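Local coordinates for regulatory protein CII (Enterobacteria phage lambda, PDB 1ZS4) that acts as a helix-turn-helix transcriptional activator that binds phage promoter DNA and switches on the repressor and integrase genes needed to establish latency, at the interface of chains A and B and the interface of chains C and A. Numbering follows the deposited sequence. Chains: chain A/B/C, Regulatory protein CII.

Contact 1: the interface of chains A and B. Residues chain A 16, 19-20, 68; chain B 70-71, 74, 78.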
# COMPACT_ATOMS: atom_id res chain seq x y z
N SER A 16 8.14 1.05 10.45
CA SER A 16 7.28 2.23 10.31
C SER A 16 7.91 3.28 9.38
O SER A 16 7.25 3.82 8.49
CB SER A 16 7.00 2.85 11.69
OG SER A 16 6.34 4.09 11.56
N LEU A 19 8.05 1.95 5.70
CA LEU A 19 6.72 1.97 5.08
C LEU A 19 6.32 3.41 4.74
O LEU A 19 5.70 3.65 3.71
CB LEU A 19 5.68 1.34 6.01
CG LEU A 19 5.87 -0.17 6.16
CD1 LEU A 19 4.92 -0.73 7.18
CD2 LEU A 19 5.65 -0.82 4.80
N ASN A 20 6.69 4.36 5.58
CA ASN A 20 6.37 5.76 5.30
C ASN A 20 7.14 6.25 4.09
O ASN A 20 6.60 6.93 3.22
CB ASN A 20 6.70 6.65 6.49
CG ASN A 20 5.74 6.44 7.66
OD1 ASN A 20 4.66 5.88 7.51
ND2 ASN A 20 6.14 6.91 8.84
N MET A 68 8.71 12.91 6.90
CA MET A 68 7.37 12.86 7.50
C MET A 68 7.02 14.18 8.20
O MET A 68 5.88 14.64 8.13
CB MET A 68 7.23 11.71 8.51
CG MET A 68 6.77 10.40 7.90
SD MET A 68 5.28 10.57 6.91
CE MET A 68 4.28 11.60 7.99
N ARG B 70 -2.31 5.52 4.67
CA ARG B 70 -1.29 5.28 5.69
C ARG B 70 -0.64 6.60 6.07
O ARG B 70 -0.47 6.90 7.25
CB ARG B 70 -0.18 4.36 5.20
CG ARG B 70 0.91 4.22 6.25
CD ARG B 70 2.24 3.73 5.71
NE ARG B 70 3.23 3.77 6.79
CZ ARG B 70 3.23 2.95 7.83
NH1 ARG B 70 2.31 1.99 7.94
NH2 ARG B 70 4.13 3.10 8.79
N LEU B 71 -0.26 7.37 5.06
CA LEU B 71 0.38 8.67 5.28
C LEU B 71 -0.56 9.61 6.03
O LEU B 71 -0.11 10.38 6.88
CB LEU B 71 0.80 9.30 3.95
CG LEU B 71 1.98 8.62 3.25
CD1 LEU B 71 2.26 9.32 1.91
CD2 LEU B 71 3.21 8.64 4.16
N GLN B 74 -0.50 8.69 9.65
CA GLN B 74 0.76 9.11 10.26
C GLN B 74 0.73 10.61 10.52
O GLN B 74 1.10 11.07 11.60
CB GLN B 74 1.93 8.75 9.35
CG GLN B 74 2.13 7.25 9.14
CD GLN B 74 2.85 6.56 10.29
OE1 GLN B 74 2.46 5.47 10.71
NE2 GLN B 74 3.90 7.19 10.81
N ILE B 78 0.80 12.92 14.07
CA ILE B 78 1.75 14.01 14.27
C ILE B 78 1.01 15.30 14.63
O ILE B 78 1.38 15.97 15.59
CB ILE B 78 2.62 14.23 13.00
CG1 ILE B 78 3.54 13.02 12.80
CG2 ILE B 78 3.45 15.52 13.12
CD1 ILE B 78 4.28 13.00 11.48

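Contact 2: the interface of chains C and A. Residues chain C 14, 17-18, 21, 56; chain A 56, 59, 61.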
# COMPACT_ATOMS: atom_id res chain seq x y z
N ILE C 14 25.76 0.32 -0.73
CA ILE C 14 24.92 -0.17 0.35
C ILE C 14 24.99 -1.70 0.43
O ILE C 14 25.09 -2.27 1.53
CB ILE C 14 23.45 0.32 0.16
CG1 ILE C 14 23.40 1.84 0.41
CG2 ILE C 14 22.50 -0.40 1.13
CD1 ILE C 14 22.14 2.56 -0.11
N ALA C 17 28.15 -2.63 2.14
CA ALA C 17 28.07 -2.35 3.57
C ALA C 17 27.21 -3.38 4.30
O ALA C 17 27.57 -3.84 5.38
CB ALA C 17 27.49 -0.96 3.80
N LEU C 18 26.07 -3.72 3.71
CA LEU C 18 25.19 -4.70 4.34
C LEU C 18 25.84 -6.07 4.41
O LEU C 18 25.84 -6.70 5.45
CB LEU C 18 23.87 -4.80 3.57
CG LEU C 18 22.92 -3.61 3.68
CD1 LEU C 18 21.75 -3.85 2.72
CD2 LEU C 18 22.43 -3.44 5.13
N LYS C 21 28.44 -6.15 7.08
CA LYS C 21 27.89 -6.15 8.44
C LYS C 21 27.46 -7.57 8.81
O LYS C 21 27.71 -8.04 9.92
CB LYS C 21 26.73 -5.17 8.56
CG LYS C 21 27.19 -3.73 8.77
CD LYS C 21 26.01 -2.76 8.69
CE LYS C 21 26.36 -1.37 9.22
NZ LYS C 21 26.26 -1.30 10.73
N LEU C 56 16.93 0.90 -0.83
CA LEU C 56 17.56 1.82 0.11
C LEU C 56 18.27 2.94 -0.66
O LEU C 56 18.22 4.10 -0.26
CB LEU C 56 18.55 1.08 1.01
CG LEU C 56 17.92 0.13 2.05
CD1 LEU C 56 19.03 -0.55 2.87
CD2 LEU C 56 17.01 0.93 2.98
N LEU A 56 17.84 -5.15 9.36
CA LEU A 56 18.51 -3.86 9.53
C LEU A 56 18.77 -3.53 11.01
O LEU A 56 19.81 -2.96 11.36
CB LEU A 56 17.70 -2.72 8.89
CG LEU A 56 17.56 -2.75 7.36
CD1 LEU A 56 16.76 -1.54 6.87
CD2 LEU A 56 18.94 -2.77 6.72
N LEU A 59 21.70 -5.49 12.13
CA LEU A 59 22.96 -4.98 11.56
C LEU A 59 23.22 -3.55 12.02
O LEU A 59 24.19 -2.91 11.59
CB LEU A 59 22.90 -5.06 10.03
CG LEU A 59 22.62 -6.47 9.50
CD1 LEU A 59 22.61 -6.45 7.98
CD2 LEU A 59 23.72 -7.41 9.99
N TRP A 61 21.70 -0.85 11.28
CA TRP A 61 21.65 0.05 10.13
C TRP A 61 20.62 1.11 10.45
O TRP A 61 19.44 0.80 10.63
CB TRP A 61 21.23 -0.72 8.88
CG TRP A 61 21.27 0.09 7.63
CD1 TRP A 61 20.27 0.86 7.11
CD2 TRP A 61 22.36 0.17 6.70
NE1 TRP A 61 20.66 1.40 5.90
CE2 TRP A 61 21.94 0.99 5.63
CE3 TRP A 61 23.65 -0.39 6.67
CZ2 TRP A 61 22.76 1.27 4.54
CZ3 TRP A 61 24.47 -0.11 5.59
CH2 TRP A 61 24.02 0.72 4.53

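Contact 3: the interface of chains C and A. Residues chain C 44, 48, 52; chain A 44, 48, 51.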
# COMPACT_ATOMS: atom_id res chain seq x y z
N TRP C 44 19.52 -15.12 1.39
CA TRP C 44 19.04 -13.75 1.25
C TRP C 44 20.13 -12.86 0.64
O TRP C 44 19.82 -11.90 -0.06
CB TRP C 44 18.61 -13.15 2.60
CG TRP C 44 17.32 -13.69 3.19
CD1 TRP C 44 16.55 -14.71 2.71
CD2 TRP C 44 16.72 -13.27 4.42
NE1 TRP C 44 15.50 -14.97 3.58
CE2 TRP C 44 15.58 -14.10 4.64
CE3 TRP C 44 17.03 -12.28 5.37
CZ2 TRP C 44 14.76 -13.96 5.77
CZ3 TRP C 44 16.21 -12.14 6.49
CH2 TRP C 44 15.08 -12.98 6.67
N TRP C 48 17.77 -11.38 -1.90
CA TRP C 48 17.14 -10.15 -1.42
C TRP C 48 18.00 -8.93 -1.20
O TRP C 48 17.53 -7.81 -1.35
CB TRP C 48 16.37 -10.41 -0.12
CG TRP C 48 15.18 -11.26 -0.33
CD1 TRP C 48 15.03 -12.58 0.01
CD2 TRP C 48 13.99 -10.90 -1.05
NE1 TRP C 48 13.82 -13.06 -0.47
CE2 TRP C 48 13.17 -12.05 -1.12
CE3 TRP C 48 13.55 -9.71 -1.64
CZ2 TRP C 48 11.93 -12.04 -1.76
CZ3 TRP C 48 12.32 -9.70 -2.28
CH2 TRP C 48 11.52 -10.86 -2.34
N PHE C 52 16.89 -5.13 -1.79
CA PHE C 52 16.84 -4.28 -0.60
C PHE C 52 17.80 -3.10 -0.83
O PHE C 52 17.50 -1.95 -0.48
CB PHE C 52 17.34 -5.03 0.64
CG PHE C 52 16.40 -6.09 1.18
CD1 PHE C 52 16.88 -7.06 2.08
CD2 PHE C 52 15.06 -6.13 0.82
CE1 PHE C 52 16.03 -8.05 2.61
CE2 PHE C 52 14.19 -7.12 1.35
CZ PHE C 52 14.68 -8.08 2.24
N TRP A 44 3.73 -7.89 -0.85
CA TRP A 44 5.18 -7.95 -0.65
C TRP A 44 5.58 -7.18 0.62
O TRP A 44 6.39 -7.67 1.41
CB TRP A 44 5.92 -7.36 -1.85
CG TRP A 44 7.40 -7.34 -1.66
CD1 TRP A 44 8.28 -8.36 -1.89
CD2 TRP A 44 8.18 -6.25 -1.14
NE1 TRP A 44 9.56 -7.98 -1.54
CE2 TRP A 44 9.52 -6.69 -1.08
CE3 TRP A 44 7.87 -4.96 -0.71
CZ2 TRP A 44 10.56 -5.87 -0.61
CZ3 TRP A 44 8.90 -4.14 -0.24
CH2 TRP A 44 10.22 -4.61 -0.20
N TRP A 48 7.65 -9.05 3.33
CA TRP A 48 9.08 -8.77 3.45
C TRP A 48 9.61 -7.59 4.23
O TRP A 48 10.77 -7.60 4.65
CB TRP A 48 9.70 -8.77 2.06
CG TRP A 48 9.83 -10.15 1.54
CD1 TRP A 48 8.97 -10.81 0.70
CD2 TRP A 48 10.81 -11.10 1.95
NE1 TRP A 48 9.37 -12.13 0.56
CE2 TRP A 48 10.49 -12.33 1.33
CE3 TRP A 48 11.92 -11.04 2.79
CZ2 TRP A 48 11.25 -13.48 1.53
CZ3 TRP A 48 12.67 -12.18 2.99
CH2 TRP A 48 12.34 -13.38 2.36
N LYS A 51 10.76 -8.65 7.88
CA LYS A 51 12.02 -9.40 7.87
C LYS A 51 13.18 -8.46 7.57
O LYS A 51 14.20 -8.47 8.26
CB LYS A 51 12.00 -10.50 6.80
CG LYS A 51 11.07 -11.64 7.15
CD LYS A 51 10.95 -12.64 6.02
CE LYS A 51 9.93 -13.70 6.36
NZ LYS A 51 9.73 -14.65 5.23

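Contact 1: the interface of chains A and B
B:Arg70, on the C-terminal helix 66-81, reaches across to A:Ser16, A:Leu19 and A:Asn20 on the N-terminal helix 7-25 of another subunit of the lambda CII tetramer, a helix-turn-helix activator. The polar part centres on the A:Asn20 carboxamide. B:Arg70 NE donates to A:Asn20 OD1 at 2.6 Å, tilted 24° from the carbonyl plane, and NH2 adds weak hydrogen bonds to A:Asn20 OD1 (3.1 Å) and to the backbone A:Ser16 O (3.2 Å). CG of B:Arg70 stands anti to its backbone N (chi1 176°), and the chain runs extended to NE, carrying the guanidinium to the far helix. As modelled, A:Asn20 ND2 lies 3.0 Å from B:Gln74 NE2, two donors facing each other; a flipped B:Gln74 amide would put its oxygen there as an acceptor, leaving the A:Asn20 oxygen facing B:Arg70. The two amide planes are 57° apart. Apolar packing flanks these groups. A:Leu19 CB sits over the centre of one guanidinium face, 3.5 Å from B:Arg70 CZ. A:Met68, bent at chi2 and chi3, directs its methyl CE to within 3.8 Å of B:Ile78 CD1 and also against B:Gln74 CB, while its sulfur SD touches B:Leu71 CD2 at 3.9 Å.

Contact 2: the interface of chains C and A
A:Trp61, in the loop after helix 41-58, lays its indole against helix 7-25 of chain C and buries more surface than any other residue of this patch of the tetramer interface. Apolar contacts cover one face and the edge of the ring. C:Leu18 extends CD2 over one face of the six-membered ring, 4.0 Å from its centroid, in a CH-pi contact displaced towards the rim. C:Ala17 CB meets the ring at its edge, in plane, 3.6 Å from A:Trp61 CZ3, and C:Ile14 CG2 touches CZ2 at 3.8 Å. At the pyrrole side, C:Leu56 CD1 comes within 4.0 Å of A:Trp61 NE1. The indole reaches this position with CG anti to the backbone N (chi1 -174°) and the ring turned nearly perpendicular at chi2. Leucines continue the packing beside it: C:Leu18 CD2 also meets A:Leu56 CD2, and the branched end of A:Leu59 lies against the backbone and CB of C:Lys21. A polar link comes from that lysine. Its aliphatic chain passes the indole edge, with CD in the ring plane and CE 3.9 Å from A:Trp61 CE3. It then bends at chi4 (-82°), and NZ donates to the backbone A:Leu59 O at 2.8 Å, nearly in line with the carbonyl bond (175°).

Contact 3: the interface of chains C and A
A:Trp48 and C:Trp48 bury the most surface in this patch and lay one indole over the other, the planes inclined and the overlap off-centre, where two helix-turn-helix subunits of the tetramer meet. The two side chains cross at about a right angle: A:Trp48 CE2 lies 3.4 Å from C:Trp48 CZ2, while A:Trp48 CH2 lies 3.2 Å from the pyrrole nitrogen C:Trp48 NE1. Over the other face of A:Trp48, towards the rim, lies the side-chain nitrogen NZ of A:Lys51 from its own chain. The outer benzo edge of A:Trp48 points at C:Trp44, whose indole stands at 77° to it in an edge-to-face contact; A:Trp48 CZ3 approaches the C:Trp44 face, 3.9 Å from C:Trp44 CE2. The rim of C:Trp44 also rests against A:Lys51, with CH2 4.0 Å from A:Lys51 CB. C:Phe52 borders the pair from chain C: its face takes C:Trp48 CB, and its CZ reaches A:Trp48 CE3. At the far rim of C:Trp48 comes A:Trp44, whose CG is anti to the backbone N (chi1 177°), unlike C:Trp44 at -72°. That rotation turns its pyrrole edge to C:Trp48, bringing A:Trp44 NE1 to 3.3 Å from C:Trp48 CZ3.

Contacts 2 and 3 belong to the same A-C interface, about 13 Å apart between the centres of their C-alpha atoms; contact 1, between A and B, lies about 22 Å from contact 2 and 20 Å from contact 3. Helix 41-58 of chain A serves both contacts 2 and 3, as does helix 49-59 of chain C. Helix 7-25 is used twice, by chain A in contact 1 and by chain C in contact 2. Chain A thus joins two neighbours through different surfaces, consistent with the homotetramer. Contact 3, reaching into the predicted helix-turn-helix segment, may fix how two DNA-binding units are set together.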